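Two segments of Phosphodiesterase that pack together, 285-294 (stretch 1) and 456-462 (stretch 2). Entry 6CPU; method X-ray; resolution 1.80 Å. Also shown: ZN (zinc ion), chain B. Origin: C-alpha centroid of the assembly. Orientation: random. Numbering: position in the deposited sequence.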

ATOM      1  N   ALA A 285      10.429   6.488  -4.003  1.00 26.73           N
ATOM      2  CA  ALA A 285      10.937   6.768  -5.357  1.00 27.95           C
ATOM      3  C   ALA A 285      10.415   8.098  -5.859  1.00 29.02           C
ATOM      4  O   ALA A 285      11.195   8.952  -6.287  1.00 29.37           O
ATOM      5  CB  ALA A 285      10.565   5.655  -6.318  1.00 28.06           C
ATOM      6  N   CYS A 286       9.098   8.286  -5.795  1.00 28.80           N
ATOM      7  CA  CYS A 286       8.491   9.578  -6.158  1.00 30.29           C
ATOM      8  C   CYS A 286       9.124  10.717  -5.375  1.00 29.46           C
ATOM      9  O   CYS A 286       9.423  11.783  -5.928  1.00 28.40           O
ATOM     10  CB  CYS A 286       6.984   9.589  -5.882  1.00 33.26           C
ATOM     11  SG  CYS A 286       5.984   8.889  -7.200  1.00 38.77           S
ATOM     12  N   PHE A 287       9.300  10.486  -4.081  1.00 28.22           N
ATOM     13  CA  PHE A 287       9.893  11.480  -3.188  1.00 28.03           C
ATOM     14  C   PHE A 287      11.275  11.918  -3.703  1.00 28.45           C
ATOM     15  O   PHE A 287      11.548  13.112  -3.819  1.00 31.04           O
ATOM     16  CB  PHE A 287       9.990  10.904  -1.779  1.00 27.31           C
ATOM     17  CG  PHE A 287      10.259  11.922  -0.713  1.00 26.81           C
ATOM     18  CD1 PHE A 287       9.311  12.875  -0.397  1.00 26.64           C
ATOM     19  CD2 PHE A 287      11.448  11.903  -0.003  1.00 27.48           C
ATOM     20  CE1 PHE A 287       9.538  13.806   0.597  1.00 27.58           C
ATOM     21  CE2 PHE A 287      11.686  12.833   1.003  1.00 27.68           C
ATOM     22  CZ  PHE A 287      10.731  13.789   1.297  1.00 27.74           C
ATOM     23  N   HIS A 288      12.119  10.952  -4.046  1.00 28.93           N
ATOM     24  CA  HIS A 288      13.445  11.273  -4.605  1.00 31.16           C
ATOM     25  C   HIS A 288      13.359  11.978  -5.965  1.00 33.41           C
ATOM     26  O   HIS A 288      14.050  12.988  -6.171  1.00 32.51           O
ATOM     27  CB  HIS A 288      14.337  10.039  -4.686  1.00 30.87           C
ATOM     28  CG  HIS A 288      15.132   9.794  -3.443  1.00 32.66           C
ATOM     29  ND1 HIS A 288      16.512   9.838  -3.419  1.00 31.29           N
ATOM     30  CD2 HIS A 288      14.741   9.527  -2.173  1.00 31.61           C
ATOM     31  CE1 HIS A 288      16.935   9.600  -2.191  1.00 32.28           C
ATOM     32  NE2 HIS A 288      15.880   9.400  -1.416  1.00 33.74           N
ATOM     33  N   PHE A 289      12.504  11.483  -6.869  1.00 32.69           N
ATOM     34  CA  PHE A 289      12.281  12.164  -8.150  1.00 32.03           C
ATOM     35  C   PHE A 289      11.947  13.633  -7.937  1.00 34.39           C
ATOM     36  O   PHE A 289      12.555  14.513  -8.553  1.00 36.26           O
ATOM     37  CB  PHE A 289      11.154  11.511  -8.977  1.00 31.86           C
ATOM     38  CG  PHE A 289      11.429  10.086  -9.415  1.00 31.11           C
ATOM     39  CD1 PHE A 289      12.709   9.553  -9.419  1.00 30.17           C
ATOM     40  CD2 PHE A 289      10.381   9.287  -9.859  1.00 30.10           C
ATOM     41  CE1 PHE A 289      12.942   8.254  -9.837  1.00 31.09           C
ATOM     42  CE2 PHE A 289      10.608   7.991 -10.284  1.00 29.20           C
ATOM     43  CZ  PHE A 289      11.883   7.468 -10.268  1.00 30.16           C
ATOM     44  N   LEU A 290      10.987  13.898  -7.059  1.00 33.02           N
ATOM     45  CA  LEU A 290      10.528  15.253  -6.803  1.00 34.75           C
ATOM     46  C   LEU A 290      11.608  16.162  -6.196  1.00 36.02           C
ATOM     47  O   LEU A 290      11.648  17.359  -6.497  1.00 38.35           O
ATOM     48  CB  LEU A 290       9.291  15.224  -5.914  1.00 35.36           C
ATOM     49  CG  LEU A 290       8.038  14.659  -6.605  1.00 35.22           C
ATOM     50  CD1 LEU A 290       7.040  14.112  -5.589  1.00 34.95           C
ATOM     51  CD2 LEU A 290       7.390  15.722  -7.483  1.00 35.48           C
ATOM     52  N   ILE A 291      12.471  15.610  -5.351  1.00 36.43           N
ATOM     53  CA  ILE A 291      13.589  16.389  -4.811  1.00 38.28           C
ATOM     54  C   ILE A 291      14.555  16.747  -5.938  1.00 40.08           C
ATOM     55  O   ILE A 291      14.867  17.917  -6.146  1.00 39.54           O
ATOM     56  CB  ILE A 291      14.328  15.651  -3.684  1.00 37.82           C
ATOM     57  CG1 ILE A 291      13.450  15.624  -2.427  1.00 37.24           C
ATOM     58  CG2 ILE A 291      15.661  16.333  -3.371  1.00 37.53           C
ATOM     59  CD1 ILE A 291      13.789  14.492  -1.496  1.00 38.14           C
ATOM     60  N   ARG A 292      14.991  15.737  -6.681  1.00 41.27           N
ATOM     61  CA  ARG A 292      15.951  15.945  -7.759  1.00 45.14           C
ATOM     62  C   ARG A 292      15.405  16.818  -8.900  1.00 44.93           C
ATOM     63  O   ARG A 292      16.181  17.381  -9.670  1.00 47.84           O
ATOM     64  CB  ARG A 292      16.463  14.600  -8.270  1.00 47.37           C
ATOM     65  CG  ARG A 292      17.274  13.848  -7.226  1.00 51.16           C
ATOM     66  CD  ARG A 292      18.026  12.687  -7.841  1.00 54.19           C
ATOM     67  NE  ARG A 292      18.602  11.785  -6.843  1.00 58.16           N
ATOM     68  CZ  ARG A 292      19.739  11.996  -6.180  1.00 58.86           C
ATOM     69  NH1 ARG A 292      20.455  13.099  -6.374  1.00 59.88           N
ATOM     70  NH2 ARG A 292      20.161  11.091  -5.302  1.00 61.12           N
ATOM     71  N   LEU A 293      14.080  16.942  -8.988  1.00 42.01           N
ATOM     72  CA  LEU A 293      13.419  17.864  -9.922  1.00 40.12           C
ATOM     73  C   LEU A 293      13.232  19.264  -9.345  1.00 39.13           C
ATOM     74  O   LEU A 293      12.724  20.152 -10.030  1.00 38.66           O
ATOM     75  CB  LEU A 293      12.041  17.308 -10.321  1.00 41.13           C
ATOM     76  CG  LEU A 293      12.073  16.130 -11.291  1.00 41.82           C
ATOM     77  CD1 LEU A 293      10.756  15.356 -11.264  1.00 41.85           C
ATOM     78  CD2 LEU A 293      12.382  16.622 -12.700  1.00 41.71           C
ATOM     79  N   GLY A 294      13.600  19.460  -8.084  1.00 37.50           N
ATOM     80  CA  GLY A 294      13.442  20.751  -7.438  1.00 37.42           C
ATOM     81  C   GLY A 294      12.027  21.075  -7.011  1.00 38.37           C
ATOM     82  O   GLY A 294      11.739  22.218  -6.667  1.00 39.09           O
TER
HETATM   83 ZN    ZN B 601       2.515  -0.869  -7.681  1.00 34.92          ZN
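Stretch 2 (456-462) LLIKCAD

How do the two backbones run past each other? Residues 456-462 are helical throughout, continuing a helix that begins earlier in the chain, and they lie against the helix of 285-292. The two N-to-C directions differ by 130°, so the helices run in broadly opposing senses but cross obliquely, with axes 9.2 Å apart at their closest. Helix 1 closes in a Schellman motif: Gly-294 takes a positive phi, and its N bonds to Ile-291 O at 2.8 Å.

Where do the backbones come nearest? Ala-285 and Ala-461 have CA atoms 5.2 Å apart. Both CA-to-CB bonds point toward the other helix, and Ala-285 CB meets Ala-461 CB at 3.8 Å; side chains this small let the backbones approach closely. Cys-286 adds to the same contact, its SG 3.5 Å from Ala-461 CB and 4.2 Å from Ile-458 CA.

What does Phe-289 rest on? Its CB points toward stretch 2, and Phe-289 CE2 lies 3.6 Å from Cys-460 CB and 3.6 Å from Ala-461 N. Leu-457 O, 3.9 Å from Phe-289 CE2, and Ala-461 N both sit at the ring edge, near its plane. That oxygen and nitrogen already pair within helix 2, Ala-461 N donating to Leu-457 O at 2.9 Å, so the ring packs beside a satisfied turn.

How does Leu-457 extend the contact? Its CA-to-CB bond points sideways, but the end of the side chain comes nearer to stretch 1. Leu-457 CD2 is 4.1 Å from Phe-289 CD2, and Leu-293 CD1 lies near both methyls, 3.8 Å from Leu-457 CD1 and 4.1 Å from Leu-457 CD2; Leu-457 CD1 is also 4.4 Å from Leu-290 CD2. No hydrogen bond crosses the interface, so packing dominates. The CA-to-CB bond of Asp-462 points away from stretch 1, and its OD1 binds the zinc ion at 2.1 Å.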

ATOM      1  N   LEU A 456       3.657  10.098 -15.569  1.00 32.24           N
ATOM      2  CA  LEU A 456       4.958   9.555 -15.911  1.00 32.12           C
ATOM      3  C   LEU A 456       5.801   9.292 -14.673  1.00 29.51           C
ATOM      4  O   LEU A 456       6.504   8.300 -14.607  1.00 32.33           O
ATOM      5  CB  LEU A 456       5.692  10.499 -16.872  1.00 33.63           C
ATOM      6  CG  LEU A 456       5.030  10.636 -18.250  1.00 35.34           C
ATOM      7  CD1 LEU A 456       5.661  11.795 -19.021  1.00 36.68           C
ATOM      8  CD2 LEU A 456       5.112   9.340 -19.042  1.00 35.77           C
ATOM      9  N   LEU A 457       5.729  10.177 -13.696  1.00 29.67           N
ATOM     10  CA  LEU A 457       6.539  10.023 -12.493  1.00 30.20           C
ATOM     11  C   LEU A 457       6.071   8.818 -11.676  1.00 28.90           C
ATOM     12  O   LEU A 457       6.885   7.984 -11.285  1.00 28.45           O
ATOM     13  CB  LEU A 457       6.542  11.306 -11.661  1.00 29.99           C
ATOM     14  CG  LEU A 457       7.373  12.448 -12.275  1.00 30.52           C
ATOM     15  CD1 LEU A 457       7.326  13.679 -11.394  1.00 31.31           C
ATOM     16  CD2 LEU A 457       8.806  11.999 -12.510  1.00 30.85           C
ATOM     17  N   ILE A 458       4.758   8.695 -11.473  1.00 28.70           N
ATOM     18  CA  ILE A 458       4.236   7.552 -10.724  1.00 27.28           C
ATOM     19  C   ILE A 458       4.501   6.257 -11.491  1.00 26.51           C
ATOM     20  O   ILE A 458       4.793   5.249 -10.887  1.00 25.96           O
ATOM     21  CB  ILE A 458       2.742   7.729 -10.347  1.00 28.22           C
ATOM     22  CG1 ILE A 458       2.357   6.773  -9.205  1.00 27.85           C
ATOM     23  CG2 ILE A 458       1.841   7.543 -11.564  1.00 28.64           C
ATOM     24  CD1 ILE A 458       0.956   7.011  -8.671  1.00 28.76           C
ATOM     25  N   LYS A 459       4.438   6.278 -12.826  1.00 28.21           N
ATOM     26  CA  LYS A 459       4.793   5.086 -13.612  1.00 28.98           C
ATOM     27  C   LYS A 459       6.226   4.651 -13.372  1.00 28.26           C
ATOM     28  O   LYS A 459       6.509   3.463 -13.206  1.00 29.29           O
ATOM     29  CB  LYS A 459       4.589   5.321 -15.111  1.00 30.22           C
ATOM     30  CG  LYS A 459       3.161   5.100 -15.573  1.00 30.84           C
ATOM     31  CD  LYS A 459       2.980   5.409 -17.058  1.00 31.36           C
ATOM     32  CE  LYS A 459       3.769   4.449 -17.933  1.00 31.48           C
ATOM     33  NZ  LYS A 459       3.534   3.020 -17.594  1.00 32.71           N
ATOM     34  N   CYS A 460       7.132   5.621 -13.393  1.00 31.10           N
ATOM     35  CA  CYS A 460       8.556   5.348 -13.181  1.00 30.95           C
ATOM     36  C   CYS A 460       8.778   4.803 -11.765  1.00 29.27           C
ATOM     37  O   CYS A 460       9.459   3.793 -11.576  1.00 30.75           O
ATOM     38  CB  CYS A 460       9.377   6.615 -13.425  1.00 32.25           C
ATOM     39  SG  CYS A 460       9.594   7.022 -15.187  1.00 35.89           S
ATOM     40  N   ALA A 461       8.164   5.455 -10.783  1.00 28.17           N
ATOM     41  CA  ALA A 461       8.249   5.006  -9.381  1.00 26.61           C
ATOM     42  C   ALA A 461       7.738   3.584  -9.204  1.00 27.85           C
ATOM     43  O   ALA A 461       8.380   2.760  -8.548  1.00 27.82           O
ATOM     44  CB  ALA A 461       7.484   5.960  -8.480  1.00 27.05           C
ATOM     45  N   ASP A 462       6.585   3.284  -9.804  1.00 27.09           N
ATOM     46  CA  ASP A 462       5.994   1.956  -9.664  1.00 28.27           C
ATOM     47  C   ASP A 462       6.885   0.838 -10.214  1.00 29.50           C
ATOM     48  O   ASP A 462       6.892  -0.271  -9.670  1.00 29.82           O
ATOM     49  CB  ASP A 462       4.625   1.920 -10.336  1.00 29.45           C
ATOM     50  CG  ASP A 462       3.821   0.686  -9.976  1.00 30.87           C
ATOM     51  OD1 ASP A 462       3.895   0.174  -8.822  1.00 30.52           O
ATOM     52  OD2 ASP A 462       3.089   0.240 -10.877  1.00 33.99           O
TER
HETATM   53  O   HOH W   1       1.110  -0.700  -9.319  1.00 30.21           O
HETATM   54  O   HOH W   2       3.030  -2.814  -8.598  1.00 34.55           O